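Local atomic coordinates of ABC transporter periplasmic-binding protein YtfQ (Mycobacterium smegmatis, PDB entry 6HB0), a protein that probably binds a sugar, likely L-arabinofuranose, outside the cell membrane and presents it to an ABC transporter for uptake. Residues A[118-132]-A[283-295]. Sequence-based numbering, arbitrary orientation.
Sequences YKTFIGADFIEEGRR and PVPERVVTPDEAF. With ZN (zinc ion), chain F.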
loop_
_atom_site.group_PDB
_atom_site.type_symbol
_atom_site.label_atom_id
_atom_site.label_comp_id
_atom_site.label_asym_id
_atom_site.label_seq_id
_atom_site.Cartn_x
_atom_site.Cartn_y
_atom_site.Cartn_z
ATOM N N TYR A 118 -10.459 -4.618 19.446
ATOM C CA TYR A 118 -9.875 -3.362 18.971
ATOM C C TYR A 118 -10.985 -2.530 18.382
ATOM O O TYR A 118 -12.026 -3.042 18.048
ATOM C CB TYR A 118 -8.721 -3.613 17.965
ATOM C CG TYR A 118 -9.158 -4.300 16.704
ATOM C CD1 TYR A 118 -9.201 -5.715 16.596
ATOM C CD2 TYR A 118 -9.554 -3.546 15.628
ATOM C CE1 TYR A 118 -9.628 -6.319 15.410
ATOM C CE2 TYR A 118 -9.973 -4.136 14.446
ATOM C CZ TYR A 118 -10.014 -5.511 14.336
ATOM O OH TYR A 118 -10.449 -5.998 13.122
ATOM N N LYS A 119 -10.748 -1.242 18.266
ATOM C CA LYS A 119 -11.797 -0.320 17.825
ATOM C C LYS A 119 -11.823 -0.221 16.319
ATOM O O LYS A 119 -12.860 -0.195 15.721
ATOM C CB LYS A 119 -11.513 1.074 18.390
ATOM C CG LYS A 119 -11.666 1.206 19.889
ATOM C CD LYS A 119 -12.948 0.603 20.425
ATOM C CE LYS A 119 -13.235 1.125 21.814
ATOM N NZ LYS A 119 -14.336 0.379 22.460
ATOM N N THR A 120 -10.657 -0.153 15.705
ATOM C CA THR A 120 -10.595 0.028 14.276
ATOM C C THR A 120 -9.273 -0.384 13.706
ATOM O O THR A 120 -8.264 -0.471 14.419
ATOM C CB THR A 120 -10.982 1.497 13.809
ATOM O OG1 THR A 120 -11.287 1.457 12.415
ATOM C CG2 THR A 120 -9.903 2.506 14.024
ATOM N N PHE A 121 -9.323 -0.700 12.424
ATOM C CA PHE A 121 -8.178 -1.069 11.632
ATOM C C PHE A 121 -8.068 -0.057 10.500
ATOM O O PHE A 121 -9.057 0.207 9.825
ATOM C CB PHE A 121 -8.368 -2.469 11.007
ATOM C CG PHE A 121 -7.375 -2.760 9.935
ATOM C CD1 PHE A 121 -6.022 -2.815 10.240
ATOM C CD2 PHE A 121 -7.763 -2.886 8.635
ATOM C CE1 PHE A 121 -5.086 -3.035 9.259
ATOM C CE2 PHE A 121 -6.816 -3.128 7.629
ATOM C CZ PHE A 121 -5.461 -3.207 7.957
ATOM N N ILE A 122 -6.885 0.460 10.291
ATOM C CA ILE A 122 -6.551 1.360 9.212
ATOM C C ILE A 122 -5.405 0.788 8.401
ATOM O O ILE A 122 -4.279 0.672 8.910
ATOM C CB ILE A 122 -6.048 2.740 9.724
ATOM C CG1 ILE A 122 -6.887 3.283 10.861
ATOM C CG2 ILE A 122 -6.082 3.722 8.573
ATOM C CD1 ILE A 122 -6.149 4.373 11.597
ATOM N N GLY A 123 -5.644 0.450 7.140
ATOM C CA GLY A 123 -4.544 -0.037 6.284
ATOM C C GLY A 123 -4.900 -0.083 4.815
ATOM O O GLY A 123 -6.053 0.093 4.482
ATOM N N ALA A 124 -3.904 -0.354 3.969
ATOM C CA ALA A 124 -4.099 -0.364 2.536
ATOM C C ALA A 124 -4.845 -1.612 2.113
ATOM O O ALA A 124 -4.802 -2.621 2.808
ATOM C CB ALA A 124 -2.778 -0.287 1.803
ATOM N N ASP A 125 -5.539 -1.501 0.983
ATOM C CA ASP A 125 -6.257 -2.588 0.365
ATOM C C ASP A 125 -5.590 -3.075 -0.945
ATOM O O ASP A 125 -5.763 -2.473 -2.025
ATOM C CB ASP A 125 -7.637 -2.080 0.040
ATOM C CG ASP A 125 -8.621 -3.198 -0.360
ATOM O OD1 ASP A 125 -8.201 -4.315 -0.733
ATOM O OD2 ASP A 125 -9.830 -2.915 -0.324
ATOM N N PHE A 126 -4.868 -4.186 -0.882
ATOM C CA PHE A 126 -4.133 -4.637 -2.056
ATOM C C PHE A 126 -5.024 -5.238 -3.142
ATOM O O PHE A 126 -4.672 -5.176 -4.327
ATOM C CB PHE A 126 -3.113 -5.678 -1.643
ATOM C CG PHE A 126 -2.133 -5.192 -0.619
ATOM C CD1 PHE A 126 -1.463 -3.985 -0.784
ATOM C CD2 PHE A 126 -1.879 -5.945 0.526
ATOM C CE1 PHE A 126 -0.542 -3.553 0.139
ATOM C CE2 PHE A 126 -0.988 -5.500 1.476
ATOM C CZ PHE A 126 -0.303 -4.322 1.262
ATOM N N ILE A 127 -6.149 -5.831 -2.759
ATOM C CA ILE A 127 -7.100 -6.354 -3.743
ATOM C C ILE A 127 -7.600 -5.178 -4.556
ATOM O O ILE A 127 -7.630 -5.219 -5.757
ATOM C CB ILE A 127 -8.281 -7.094 -3.084
ATOM C CG1 ILE A 127 -7.803 -8.346 -2.363
ATOM C CG2 ILE A 127 -9.357 -7.400 -4.133
ATOM C CD1 ILE A 127 -8.879 -9.066 -1.608
ATOM N N GLU A 128 -7.981 -4.107 -3.861
ATOM C CA GLU A 128 -8.446 -2.894 -4.514
ATOM C C GLU A 128 -7.415 -2.355 -5.506
ATOM O O GLU A 128 -7.782 -1.928 -6.594
ATOM C CB GLU A 128 -8.824 -1.865 -3.451
ATOM C CG GLU A 128 -9.170 -0.481 -3.950
ATOM C CD GLU A 128 -8.248 0.550 -3.316
ATOM O OE1 GLU A 128 -7.224 0.920 -3.956
ATOM O OE2 GLU A 128 -8.484 0.911 -2.124
ATOM N N GLU A 129 -6.128 -2.366 -5.172
ATOM C CA GLU A 129 -5.091 -1.962 -6.120
ATOM C C GLU A 129 -5.131 -2.754 -7.420
ATOM O O GLU A 129 -5.130 -2.180 -8.503
ATOM C CB GLU A 129 -3.655 -2.071 -5.541
ATOM C CG GLU A 129 -3.367 -1.018 -4.448
ATOM C CD GLU A 129 -1.974 -1.171 -3.823
ATOM O OE1 GLU A 129 -1.550 -2.352 -3.602
ATOM O OE2 GLU A 129 -1.319 -0.104 -3.548
ATOM N N GLY A 130 -5.137 -4.076 -7.295
ATOM C CA GLY A 130 -5.212 -4.921 -8.467
ATOM C C GLY A 130 -6.483 -4.654 -9.224
ATOM O O GLY A 130 -6.465 -4.563 -10.410
ATOM N N ARG A 131 -7.589 -4.525 -8.523
ATOM C CA ARG A 131 -8.853 -4.298 -9.186
ATOM C C ARG A 131 -8.845 -3.037 -9.985
ATOM O O ARG A 131 -9.390 -2.993 -11.104
ATOM C CB ARG A 131 -10.000 -4.239 -8.178
ATOM C CG ARG A 131 -11.381 -4.117 -8.826
ATOM C CD ARG A 131 -12.437 -4.489 -7.845
ATOM N NE ARG A 131 -13.767 -4.306 -8.386
ATOM C CZ ARG A 131 -14.890 -4.544 -7.693
ATOM N NH1 ARG A 131 -14.858 -4.979 -6.422
ATOM N NH2 ARG A 131 -16.056 -4.319 -8.278
ATOM N N ARG A 132 -8.296 -1.971 -9.425
ATOM C CA ARG A 132 -8.266 -0.685 -10.176
ATOM C C ARG A 132 -7.357 -0.813 -11.407
ATOM O O ARG A 132 -7.631 -0.217 -12.461
ATOM C CB ARG A 132 -7.851 0.470 -9.242
ATOM C CG ARG A 132 -8.881 0.721 -8.136
ATOM C CD ARG A 132 -8.317 1.412 -6.905
ATOM N NE ARG A 132 -7.663 2.599 -7.331
ATOM C CZ ARG A 132 -6.575 3.148 -6.792
ATOM N NH1 ARG A 132 -5.986 2.722 -5.672
ATOM N NH2 ARG A 132 -6.088 4.204 -7.411
ATOM N N PRO A 283 -18.153 6.156 19.174
ATOM C CA PRO A 283 -18.098 4.931 18.396
ATOM C C PRO A 283 -17.461 5.203 17.063
ATOM O O PRO A 283 -17.672 6.269 16.493
ATOM C CB PRO A 283 -19.570 4.520 18.251
ATOM C CG PRO A 283 -20.247 5.168 19.412
ATOM C CD PRO A 283 -19.538 6.483 19.565
ATOM N N VAL A 284 -16.645 4.265 16.593
ATOM C CA VAL A 284 -16.007 4.418 15.282
ATOM C C VAL A 284 -16.216 3.156 14.466
ATOM O O VAL A 284 -16.446 2.088 15.043
ATOM C CB VAL A 284 -14.498 4.721 15.432
ATOM C CG1 VAL A 284 -14.304 5.991 16.235
ATOM C CG2 VAL A 284 -13.780 3.592 16.147
ATOM N N PRO A 285 -16.136 3.269 13.137
ATOM C CA PRO A 285 -16.218 2.089 12.281
ATOM C C PRO A 285 -15.013 1.179 12.478
ATOM O O PRO A 285 -13.916 1.675 12.805
ATOM C CB PRO A 285 -16.206 2.655 10.847
ATOM C CG PRO A 285 -15.815 4.084 10.963
ATOM C CD PRO A 285 -15.835 4.496 12.382
ATOM N N GLU A 286 -15.233 -0.121 12.278
ATOM C CA GLU A 286 -14.215 -1.138 12.519
ATOM C C GLU A 286 -13.100 -1.085 11.492
ATOM O O GLU A 286 -12.013 -1.590 11.741
ATOM C CB GLU A 286 -14.840 -2.536 12.605
ATOM C CG GLU A 286 -15.443 -2.797 13.986
ATOM C CD GLU A 286 -16.332 -4.042 14.067
ATOM O OE1 GLU A 286 -16.885 -4.451 13.020
ATOM O OE2 GLU A 286 -16.493 -4.597 15.188
ATOM N N ARG A 287 -13.348 -0.420 10.379
ATOM C CA ARG A 287 -12.339 -0.198 9.362
ATOM C C ARG A 287 -12.415 1.256 8.886
ATOM O O ARG A 287 -13.506 1.807 8.765
ATOM C CB ARG A 287 -12.579 -1.142 8.188
ATOM C CG ARG A 287 -11.526 -1.020 7.130
ATOM C CD ARG A 287 -11.526 -2.152 6.136
ATOM N NE ARG A 287 -10.788 -1.657 4.965
ATOM C CZ ARG A 287 -11.183 -1.731 3.682
ATOM N NH1 ARG A 287 -12.301 -2.370 3.351
ATOM N NH2 ARG A 287 -10.417 -1.197 2.716
ATOM N N VAL A 288 -11.259 1.899 8.679
ATOM C CA VAL A 288 -11.203 3.222 8.098
ATOM C C VAL A 288 -10.296 3.074 6.900
ATOM O O VAL A 288 -9.227 2.478 7.022
ATOM C CB VAL A 288 -10.642 4.261 9.099
ATOM C CG1 VAL A 288 -10.301 5.574 8.429
ATOM C CG2 VAL A 288 -11.659 4.512 10.194
ATOM N N VAL A 289 -10.733 3.594 5.756
ATOM C CA VAL A 289 -10.016 3.416 4.509
ATOM C C VAL A 289 -8.934 4.419 4.318
ATOM O O VAL A 289 -9.020 5.511 4.810
ATOM C CB VAL A 289 -10.927 3.613 3.264
ATOM C CG1 VAL A 289 -11.983 2.545 3.276
ATOM C CG2 VAL A 289 -11.527 5.031 3.196
ATOM N N THR A 290 -7.884 4.028 3.626
ATOM C CA THR A 290 -6.813 4.950 3.341
ATOM C C THR A 290 -7.128 5.628 2.010
ATOM O O THR A 290 -7.893 5.112 1.225
ATOM C CB THR A 290 -5.467 4.239 3.262
ATOM O OG1 THR A 290 -5.545 3.163 2.324
ATOM C CG2 THR A 290 -5.077 3.696 4.628
ATOM N N PRO A 291 -6.507 6.777 1.738
ATOM C CA PRO A 291 -6.630 7.357 0.419
ATOM C C PRO A 291 -5.917 6.614 -0.708
ATOM O O PRO A 291 -5.004 5.823 -0.476
ATOM C CB PRO A 291 -5.997 8.765 0.586
ATOM C CG PRO A 291 -5.468 8.834 1.945
ATOM C CD PRO A 291 -5.584 7.523 2.611
ATOM N N ASP A 292 -6.311 6.938 -1.934
ATOM C CA ASP A 292 -5.762 6.378 -3.133
ATOM C C ASP A 292 -5.080 7.387 -4.007
ATOM O O ASP A 292 -5.354 8.587 -3.928
ATOM C CB ASP A 292 -6.916 5.736 -3.922
ATOM C CG ASP A 292 -7.507 4.522 -3.228
ATOM O OD1 ASP A 292 -6.765 3.843 -2.472
ATOM O OD2 ASP A 292 -8.699 4.222 -3.472
ATOM N N GLU A 293 -4.200 6.894 -4.875
ATOM C CA GLU A 293 -3.575 7.661 -5.930
ATOM C C GLU A 293 -3.732 6.909 -7.234
ATOM O O GLU A 293 -3.795 5.649 -7.255
ATOM C CB GLU A 293 -2.089 7.880 -5.680
ATOM C CG GLU A 293 -1.806 8.639 -4.391
ATOM C CD GLU A 293 -0.322 8.847 -4.086
ATOM O OE1 GLU A 293 0.423 9.261 -4.983
ATOM O OE2 GLU A 293 0.071 8.688 -2.917
ATOM N N ALA A 294 -3.781 7.647 -8.338
ATOM C CA ALA A 294 -3.790 7.049 -9.688
ATOM C C ALA A 294 -3.269 8.110 -10.644
ATOM O O ALA A 294 -3.602 9.261 -10.489
ATOM C CB ALA A 294 -5.160 6.648 -10.094
ATOM N N PHE A 295 -2.449 7.729 -11.607
ATOM C CA PHE A 295 -1.955 8.673 -12.584
ATOM C C PHE A 295 -1.907 8.049 -13.951
ATOM O O PHE A 295 -1.446 6.916 -14.114
ATOM C CB PHE A 295 -0.531 9.064 -12.218
ATOM C CG PHE A 295 -0.430 9.737 -10.895
ATOM C CD1 PHE A 295 -0.699 11.094 -10.790
ATOM C CD2 PHE A 295 -0.120 9.014 -9.736
ATOM C CE1 PHE A 295 -0.626 11.732 -9.570
ATOM C CE2 PHE A 295 -0.046 9.652 -8.515
ATOM C CZ PHE A 295 -0.292 11.020 -8.433
HETATM ZN ZN ZN F . -7.250 2.293 -1.440
HETATM O O HOH W 1 -11.774 -4.260 11.181
HETATM O O HOH W 2 -13.323 -4.873 15.698
HETATM O O HOH W 3 -7.833 1.262 2.552
HETATM O O HOH W 4 -8.546 2.909 -0.014
#
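Glu128 and Asp292 reach for one zinc ion from opposite directions, their carboxylate planes turned 73° apart. Each gives it a single oxygen, Glu128 OE2 at 2.0 Å and Asp292 OD1 at 1.9 Å from the metal; water 4, which also donates to Thr290 O, and Cys263 complete the ligands. Two carboxylates this close would probably repel each other, which the shared zinc and the nearby Arg132 probably offset. With its chain bent at chi3 (54°), Arg132 lays its guanidinium nearly parallel to the Asp292 carboxylate, stacked with 22° between the planes, so the long ion pair there is one of charges alone. The N-H groups work at the edge instead: Arg132 NH1 makes a 2.8 Å salt bridge to Glu128 OE1 on its anti side, fixing the second oxygen of that ligand, and Arg132 NH2 donates to Glu293 O at 2.7 Å from above the carbonyl plane. Arg132 NH1 also donates to Glu262 O.

Earlier along both segments, Arg287 runs extended from CG to NE and crosses Asp125 at about a right angle, making a salt bridge of 3.5 Å between Arg287 NH2 and Asp125 OD2. The other oxygen of Asp125 caps helix 126-140, accepting from Glu128 N. Nearer the start of both segments, Phe121 N bonds Glu286 O and Phe121 O takes Val288 N, a short parallel pairing, while Thr120 OG1 donates to Pro285 O at 2.7 Å. Water 3 carries the link onward, bridging Gly123 O and Thr290 N. The two segments thus run side by side from one sheet to the other, as the crossover strands of the hinge do in type I periplasmic binding proteins, with the zinc site at the start of the second lobe.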